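Local coordinates for protein putative cytochrome P450 YjiB (Bacillus subtilis subsp. subtilis, PDB 4RM4) that probably acts as a heme-dependent monooxygenase, inserting one atom of molecular oxygen into organic substrates, as other cytochromes P450 do, at residues Glu114-Leu119 with Ala359-Thr364; Ser249-Ser254 with Glu277-Phe282; Glu263-His268 with Phe330-His335. One frame throughout, in Å; residues are numbered along the deposited sequence.

Contact 1 of 3, residues Glu114-Leu119 with Ala359-Thr364; sequences EITDEL and ANIALT
T116 reaches from helix 102-123 to the flank of helix 352-369, and its short side chain does nearly all the touching. At the branch point, CB of T116 lies 3.9 Å from CG2 of I361. One step out, OG1 of T116 meets that same methyl, CG2 of I361, at 3.3 Å, a close approach of oxygen to carbon with no hydrogen bond in it. The hydroxyl spends its polarity within its own helix, on the carbonyl of I112 one turn back. With OG1 beside the backbone N (chi1 -63°), the hydroxyl lies within reach of that carbonyl, while CG2, anti to the N, is the branch that goes on to the opposite backbone, 4.1 Å from CA of A362 and equally far from O of I361. The small A362 lets the two helices come close, with CA of T116 and CA of A362 6.1 Å apart. All three residues are buried. I361 also packs on E109, I112 and Q113 of helix 102-123. Within the helical part of the P450 fold, helix 102-123 thus packs on helix 352-369, bordered by helix 138-147, whose L139 touches both T116 and A362, and by helix 226-257, whose I248 lies against A362.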
# COMPACT_ATOMS: atom_id res chain seq x y z
N GLU A 114 -2.65 -15.49 14.10
CA GLU A 114 -3.90 -15.85 14.74
C GLU A 114 -5.08 -15.19 14.03
O GLU A 114 -6.11 -15.82 13.78
CB GLU A 114 -3.85 -15.50 16.23
CG GLU A 114 -2.77 -16.27 16.98
CD GLU A 114 -2.50 -15.74 18.38
OE1 GLU A 114 -2.98 -14.63 18.70
OE2 GLU A 114 -1.81 -16.43 19.16
N ILE A 115 -4.93 -13.91 13.69
CA ILE A 115 -5.97 -13.19 12.97
C ILE A 115 -6.24 -13.85 11.61
O ILE A 115 -7.39 -14.02 11.19
CB ILE A 115 -5.54 -11.74 12.72
CG1 ILE A 115 -5.51 -10.96 14.03
CG2 ILE A 115 -6.48 -11.08 11.74
CD1 ILE A 115 -4.73 -9.65 13.93
N THR A 116 -5.17 -14.19 10.91
CA THR A 116 -5.29 -14.83 9.61
C THR A 116 -6.05 -16.14 9.74
O THR A 116 -6.99 -16.40 8.99
CB THR A 116 -3.89 -15.10 9.00
OG1 THR A 116 -3.22 -13.84 8.79
CG2 THR A 116 -4.02 -15.82 7.68
N ASP A 117 -5.65 -16.97 10.70
CA ASP A 117 -6.30 -18.27 10.87
C ASP A 117 -7.78 -18.11 11.19
O ASP A 117 -8.60 -18.91 10.74
CB ASP A 117 -5.59 -19.11 11.93
CG ASP A 117 -4.18 -19.48 11.52
OD1 ASP A 117 -3.86 -19.39 10.31
OD2 ASP A 117 -3.38 -19.88 12.40
N GLU A 118 -8.12 -17.08 11.96
CA GLU A 118 -9.51 -16.85 12.34
C GLU A 118 -10.38 -16.43 11.16
O GLU A 118 -11.53 -16.85 11.05
CB GLU A 118 -9.60 -15.81 13.47
CG GLU A 118 -8.94 -16.26 14.75
CD GLU A 118 -9.30 -15.40 15.94
OE1 GLU A 118 -10.11 -14.46 15.77
OE2 GLU A 118 -8.78 -15.66 17.04
N LEU A 119 -9.82 -15.61 10.27
CA LEU A 119 -10.53 -15.22 9.06
C LEU A 119 -10.82 -16.44 8.20
O LEU A 119 -11.94 -16.64 7.75
CB LEU A 119 -9.70 -14.21 8.26
CG LEU A 119 -9.71 -12.79 8.81
CD1 LEU A 119 -8.63 -11.94 8.13
CD2 LEU A 119 -11.09 -12.17 8.64
N ALA A 359 1.52 -10.10 4.06
CA ALA A 359 1.34 -10.84 2.82
C ALA A 359 1.90 -12.26 2.91
O ALA A 359 1.27 -13.21 2.45
CB ALA A 359 1.99 -10.10 1.65
N ASN A 360 3.08 -12.39 3.51
CA ASN A 360 3.67 -13.72 3.63
C ASN A 360 2.74 -14.62 4.43
O ASN A 360 2.44 -15.74 4.02
CB ASN A 360 5.03 -13.65 4.31
CG ASN A 360 5.71 -15.01 4.43
OD1 ASN A 360 5.06 -16.02 4.69
ND2 ASN A 360 7.01 -15.04 4.21
N ILE A 361 2.29 -14.12 5.57
CA ILE A 361 1.39 -14.88 6.43
C ILE A 361 0.03 -15.13 5.78
O ILE A 361 -0.45 -16.27 5.75
CB ILE A 361 1.21 -14.20 7.79
CG1 ILE A 361 2.47 -14.44 8.63
CG2 ILE A 361 -0.05 -14.71 8.48
CD1 ILE A 361 2.42 -13.86 10.02
N ALA A 362 -0.58 -14.08 5.25
CA ALA A 362 -1.85 -14.25 4.55
C ALA A 362 -1.75 -15.27 3.41
O ALA A 362 -2.57 -16.17 3.33
CB ALA A 362 -2.35 -12.93 4.04
N LEU A 363 -0.74 -15.13 2.55
CA LEU A 363 -0.67 -16.02 1.38
C LEU A 363 -0.32 -17.44 1.77
O LEU A 363 -0.95 -18.40 1.31
CB LEU A 363 0.35 -15.50 0.36
CG LEU A 363 -0.02 -14.11 -0.17
CD1 LEU A 363 1.13 -13.51 -0.95
CD2 LEU A 363 -1.30 -14.19 -1.01
N THR A 364 0.70 -17.60 2.62
CA THR A 364 1.09 -18.95 2.99
C THR A 364 -0.10 -19.65 3.67
O THR A 364 -0.37 -20.83 3.39
CB THR A 364 2.36 -18.98 3.87
OG1 THR A 364 2.74 -20.34 4.13
CG2 THR A 364 2.11 -18.28 5.16

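Contact 2 of 3, residues Ser249-Ser254 with Glu277-Phe282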
# COMPACT_ATOMS: atom_id res chain seq x y z
N SER A 249 -4.66 -9.52 -2.60
CA SER A 249 -5.51 -9.89 -3.75
C SER A 249 -4.70 -10.05 -5.04
O SER A 249 -4.84 -11.03 -5.77
CB SER A 249 -6.62 -8.85 -3.97
OG SER A 249 -7.39 -8.64 -2.80
N ASN A 250 -3.85 -9.06 -5.33
CA ASN A 250 -3.08 -9.07 -6.57
C ASN A 250 -2.08 -10.23 -6.61
O ASN A 250 -1.86 -10.82 -7.67
CB ASN A 250 -2.32 -7.75 -6.76
CG ASN A 250 -3.23 -6.56 -7.00
OD1 ASN A 250 -4.43 -6.69 -7.23
ND2 ASN A 250 -2.63 -5.37 -6.95
N ALA A 251 -1.48 -10.55 -5.46
CA ALA A 251 -0.55 -11.68 -5.37
C ALA A 251 -1.25 -13.01 -5.62
O ALA A 251 -0.77 -13.87 -6.37
CB ALA A 251 0.14 -11.71 -4.01
N MET A 252 -2.41 -13.20 -5.00
CA MET A 252 -3.16 -14.43 -5.25
C MET A 252 -3.59 -14.54 -6.70
O MET A 252 -3.60 -15.64 -7.27
CB MET A 252 -4.38 -14.53 -4.35
CG MET A 252 -4.09 -14.98 -2.94
SD MET A 252 -3.03 -16.44 -2.89
CE MET A 252 -3.72 -17.47 -4.20
N TYR A 253 -3.97 -13.42 -7.30
CA TYR A 253 -4.41 -13.44 -8.70
C TYR A 253 -3.23 -13.85 -9.57
O TYR A 253 -3.37 -14.73 -10.43
CB TYR A 253 -4.94 -12.08 -9.16
CG TYR A 253 -5.57 -12.10 -10.54
CD1 TYR A 253 -6.94 -12.33 -10.71
CD2 TYR A 253 -4.80 -11.89 -11.68
CE1 TYR A 253 -7.51 -12.33 -11.97
CE2 TYR A 253 -5.37 -11.89 -12.93
CZ TYR A 253 -6.72 -12.12 -13.07
OH TYR A 253 -7.27 -12.14 -14.33
N SER A 254 -2.08 -13.21 -9.35
CA SER A 254 -0.89 -13.53 -10.13
C SER A 254 -0.49 -14.98 -9.96
O SER A 254 -0.10 -15.66 -10.93
CB SER A 254 0.28 -12.62 -9.73
OG SER A 254 -0.07 -11.25 -9.85
N GLU A 277 7.86 -10.52 -3.31
CA GLU A 277 8.56 -9.44 -4.00
C GLU A 277 8.13 -9.41 -5.46
O GLU A 277 7.94 -8.34 -6.03
CB GLU A 277 10.08 -9.55 -3.83
CG GLU A 277 10.52 -9.46 -2.36
CD GLU A 277 10.05 -8.19 -1.69
OE1 GLU A 277 10.35 -7.10 -2.22
OE2 GLU A 277 9.41 -8.27 -0.61
N GLU A 278 7.94 -10.58 -6.07
CA GLU A 278 7.52 -10.59 -7.48
C GLU A 278 6.08 -10.07 -7.64
O GLU A 278 5.75 -9.44 -8.64
CB GLU A 278 7.68 -11.98 -8.09
CG GLU A 278 7.39 -12.07 -9.56
CD GLU A 278 8.33 -11.27 -10.44
OE1 GLU A 278 8.94 -10.28 -9.94
OE2 GLU A 278 8.46 -11.61 -11.64
N ALA A 279 5.23 -10.31 -6.64
CA ALA A 279 3.87 -9.78 -6.71
C ALA A 279 3.91 -8.25 -6.59
O ALA A 279 3.16 -7.55 -7.27
CB ALA A 279 3.00 -10.40 -5.62
N LEU A 280 4.79 -7.75 -5.73
CA LEU A 280 4.99 -6.30 -5.63
C LEU A 280 5.47 -5.73 -6.96
O LEU A 280 5.00 -4.67 -7.39
CB LEU A 280 5.99 -5.95 -4.53
CG LEU A 280 5.37 -6.08 -3.12
CD1 LEU A 280 6.43 -6.39 -2.08
CD2 LEU A 280 4.56 -4.85 -2.75
N ARG A 281 6.41 -6.41 -7.60
CA ARG A 281 6.90 -5.92 -8.88
C ARG A 281 5.80 -5.97 -9.93
O ARG A 281 5.56 -5.00 -10.66
CB ARG A 281 8.10 -6.73 -9.40
CG ARG A 281 8.65 -6.08 -10.69
CD ARG A 281 9.60 -6.99 -11.48
NE ARG A 281 8.95 -8.20 -11.96
CZ ARG A 281 8.37 -8.33 -13.16
NH1 ARG A 281 7.84 -9.50 -13.52
NH2 ARG A 281 8.36 -7.32 -14.01
N PHE A 282 5.11 -7.10 -9.98
CA PHE A 282 4.22 -7.41 -11.10
C PHE A 282 2.89 -6.66 -11.04
O PHE A 282 2.36 -6.25 -12.08
CB PHE A 282 3.96 -8.91 -11.16
CG PHE A 282 3.54 -9.41 -12.52
CD1 PHE A 282 4.36 -9.27 -13.62
CD2 PHE A 282 2.33 -10.07 -12.68
CE1 PHE A 282 3.97 -9.76 -14.87
CE2 PHE A 282 1.94 -10.56 -13.92
CZ PHE A 282 2.76 -10.40 -15.01
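OG of S254, the hydroxyl that meets the ring of F282, is gripped by two groups on other residues. It donates to O of N250 at 2.9 Å, one turn back in its own helix, and is also bonded to NH1 of R283. The carbonyl of N250 thus serves both the hydroxyl and the backbone N of S254, which arrive from opposite faces of its plane. From this fixed position OG of S254 sits at the edge of the F282 ring, in its plane, 3.9 Å from CD2. F282 brings that edge over by holding CG anti to its backbone N (chi1 -157°). A turn away, two methyls close the gap between the helices: CB of A251 touches CB of A279 at 3.5 Å, and with no larger side chain between them the two CA atoms stand only 5.0 Å apart.

E278 and R281 lie on the same helix as A279 and form the ExxR pair of the P450 family. R281 grips the carboxylate side-on, NE to OE1 of E278 and NH1 to OE2 of E278, both at 2.9 Å. The acid approaches in the guanidinium plane, whereas both nitrogens stand above the carboxylate plane. R334 and the backbone N of D331 also hold OE2, and N337 holds OE1. L280, between them in sequence, touches the heme. Through the A251-A279 and S254-F282 contacts helix 272-282 packs against helix 226-257, while L363 of helix 352-369 packs on A251 from a third helix.

Contact 3 of 3, residues Glu263-His268 with Phe330-His335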
# COMPACT_ATOMS: atom_id res chain seq x y z
N GLU A 263 0.71 -24.74 -6.70
CA GLU A 263 1.11 -26.04 -6.21
C GLU A 263 2.55 -26.01 -5.68
O GLU A 263 2.87 -26.64 -4.67
CB GLU A 263 0.98 -27.07 -7.34
CG GLU A 263 -0.43 -27.21 -7.92
CD GLU A 263 -1.04 -25.90 -8.44
OE1 GLU A 263 -0.35 -25.12 -9.14
OE2 GLU A 263 -2.23 -25.67 -8.14
N GLU A 264 3.41 -25.29 -6.39
CA GLU A 264 4.81 -25.15 -5.99
C GLU A 264 4.91 -24.43 -4.64
O GLU A 264 5.68 -24.83 -3.78
CB GLU A 264 5.60 -24.38 -7.05
CG GLU A 264 7.03 -24.01 -6.65
CD GLU A 264 8.03 -25.16 -6.81
OE1 GLU A 264 7.68 -26.21 -7.42
OE2 GLU A 264 9.17 -25.01 -6.33
N LEU A 265 4.12 -23.37 -4.47
CA LEU A 265 4.12 -22.65 -3.19
C LEU A 265 3.55 -23.51 -2.07
O LEU A 265 4.04 -23.48 -0.94
CB LEU A 265 3.35 -21.32 -3.29
CG LEU A 265 4.09 -20.20 -4.04
CD1 LEU A 265 3.25 -18.92 -4.18
CD2 LEU A 265 5.43 -19.93 -3.36
N ARG A 266 2.52 -24.29 -2.36
CA ARG A 266 1.96 -25.18 -1.36
C ARG A 266 2.99 -26.22 -0.91
O ARG A 266 3.10 -26.52 0.28
CB ARG A 266 0.68 -25.85 -1.86
CG ARG A 266 -0.08 -26.58 -0.79
CD ARG A 266 -1.56 -26.69 -1.13
NE ARG A 266 -2.36 -26.89 0.08
CZ ARG A 266 -2.74 -28.08 0.55
NH1 ARG A 266 -2.38 -29.18 -0.10
NH2 ARG A 266 -3.46 -28.16 1.65
N SER A 267 3.76 -26.75 -1.85
CA SER A 267 4.80 -27.74 -1.55
C SER A 267 6.04 -27.11 -0.92
O SER A 267 6.74 -27.74 -0.11
CB SER A 267 5.21 -28.51 -2.81
OG SER A 267 4.16 -29.34 -3.26
N HIS A 268 6.32 -25.87 -1.29
CA HIS A 268 7.56 -25.20 -0.93
C HIS A 268 7.28 -23.81 -0.40
O HIS A 268 7.63 -22.82 -1.04
CB HIS A 268 8.48 -25.10 -2.16
CG HIS A 268 9.19 -26.38 -2.48
ND1 HIS A 268 8.69 -27.30 -3.38
CD2 HIS A 268 10.36 -26.88 -2.03
CE1 HIS A 268 9.53 -28.32 -3.47
NE2 HIS A 268 10.55 -28.09 -2.66
N PHE A 330 5.70 -13.46 -14.68
CA PHE A 330 5.60 -13.53 -13.23
C PHE A 330 6.44 -14.71 -12.75
O PHE A 330 6.05 -15.87 -12.84
CB PHE A 330 4.13 -13.68 -12.81
CG PHE A 330 3.92 -13.79 -11.31
CD1 PHE A 330 4.08 -12.69 -10.48
CD2 PHE A 330 3.55 -15.01 -10.75
CE1 PHE A 330 3.88 -12.81 -9.11
CE2 PHE A 330 3.37 -15.14 -9.39
CZ PHE A 330 3.52 -14.02 -8.56
N ASP A 331 7.63 -14.37 -12.25
CA ASP A 331 8.67 -15.33 -11.90
C ASP A 331 8.94 -15.22 -10.40
O ASP A 331 9.68 -14.33 -9.95
CB ASP A 331 9.94 -14.99 -12.68
CG ASP A 331 11.09 -15.94 -12.41
OD1 ASP A 331 10.94 -16.83 -11.55
OD2 ASP A 331 12.16 -15.77 -13.05
N ILE A 332 8.34 -16.11 -9.62
CA ILE A 332 8.51 -16.06 -8.17
C ILE A 332 9.96 -16.24 -7.71
O ILE A 332 10.28 -16.02 -6.54
CB ILE A 332 7.66 -17.12 -7.44
CG1 ILE A 332 8.08 -18.53 -7.87
CG2 ILE A 332 6.17 -16.91 -7.70
CD1 ILE A 332 7.51 -19.61 -7.00
N ARG A 333 10.83 -16.64 -8.63
CA ARG A 333 12.24 -16.81 -8.29
C ARG A 333 13.11 -15.63 -8.73
O ARG A 333 14.33 -15.64 -8.54
CB ARG A 333 12.78 -18.11 -8.90
CG ARG A 333 12.15 -19.35 -8.31
CD ARG A 333 12.65 -20.61 -8.99
NE ARG A 333 11.86 -21.77 -8.58
CZ ARG A 333 10.68 -22.08 -9.11
NH1 ARG A 333 10.17 -21.31 -10.07
NH2 ARG A 333 10.01 -23.14 -8.68
N ARG A 334 12.49 -14.61 -9.30
CA ARG A 334 13.26 -13.46 -9.78
C ARG A 334 14.17 -12.89 -8.70
O ARG A 334 13.70 -12.44 -7.65
CB ARG A 334 12.32 -12.39 -10.33
CG ARG A 334 13.01 -11.18 -10.93
CD ARG A 334 11.96 -10.17 -11.39
NE ARG A 334 11.06 -10.76 -12.38
CZ ARG A 334 11.32 -10.78 -13.68
NH1 ARG A 334 12.45 -10.25 -14.13
NH2 ARG A 334 10.45 -11.31 -14.54
N HIS A 335 15.47 -12.91 -8.95
CA HIS A 335 16.45 -12.39 -7.99
C HIS A 335 17.73 -11.93 -8.68
O HIS A 335 18.31 -12.69 -9.47
CB HIS A 335 16.76 -13.45 -6.93
CG HIS A 335 17.24 -12.87 -5.63
ND1 HIS A 335 18.50 -13.11 -5.12
CD2 HIS A 335 16.63 -12.05 -4.74
CE1 HIS A 335 18.64 -12.47 -3.98
NE2 HIS A 335 17.52 -11.82 -3.72
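A type I beta turn from D331 to R334, in the long loop between helices 314-317 and 352-369, meets helix 261-267 through I332 and R333 at its two central positions. R334, the last residue of the turn, is the arginine that completes the family's E-R-R triad. The turn is closed by R334 N to D331 O at 2.9 Å. It is reinforced by an Asx turn, in which OD1 of D331 accepts from the backbone N of R333, also at 2.9 Å and from above the carboxylate plane.

I332 supplies the apolar half of the contact. Its CD1 reaches CD2 of L265 at 4.2 Å and lies 4.4 Å from CG of E264, ordinary van der Waals packing. A275 of helix 272-282 also touches I332, while L265 packs further on I255 and M272. The same methyl, CD1 of I332, lies over one face of the R333 guanidinium, offset toward its rim.

Across the more exposed side, OE2 of E264 and NH2 of R333 form a salt bridge at 3.1 Å. The acid comes to the edge of the guanidinium, near its plane, but the hydrogen bond is weak, bent to 127° at the hydrogen. The two side chains run nearly at right angles, and their flat groups are turned 59° apart. R333 spans the gap with a chain extended from CG to NE, whereas E264 folds at chi2 (81°), which turns its carboxylate toward the arginine.

One weak, bent bond between a partly exposed acid and an exposed arginine is probably a modest link between turn and helix, and crystal neighbours touching both residues may influence their positions; the buried meeting of I332 and L265 is likely the steadier part.

In the fold
The six segments come in the order 114-119, 249-254, 263-268, 277-282, 330-335 and 359-364, so contacts 2 and 3 both nest inside the loop closed by contact 1, and their own segments alternate. Consecutive helices 226-257, 261-267 and 272-282 tie contacts 2 and 3 together, their centres about 11 Å apart; the F330 ring packs against both S254 and E278. Contact 1 lies about 16 Å from contact 2, centre to centre, bridged by L363 packing on A251 and M252, and about 18 Å from the centre of contact 3 without touching it. Together they run through the helical part of the P450 fold, from the bundle to the ExxR helix beside the heme.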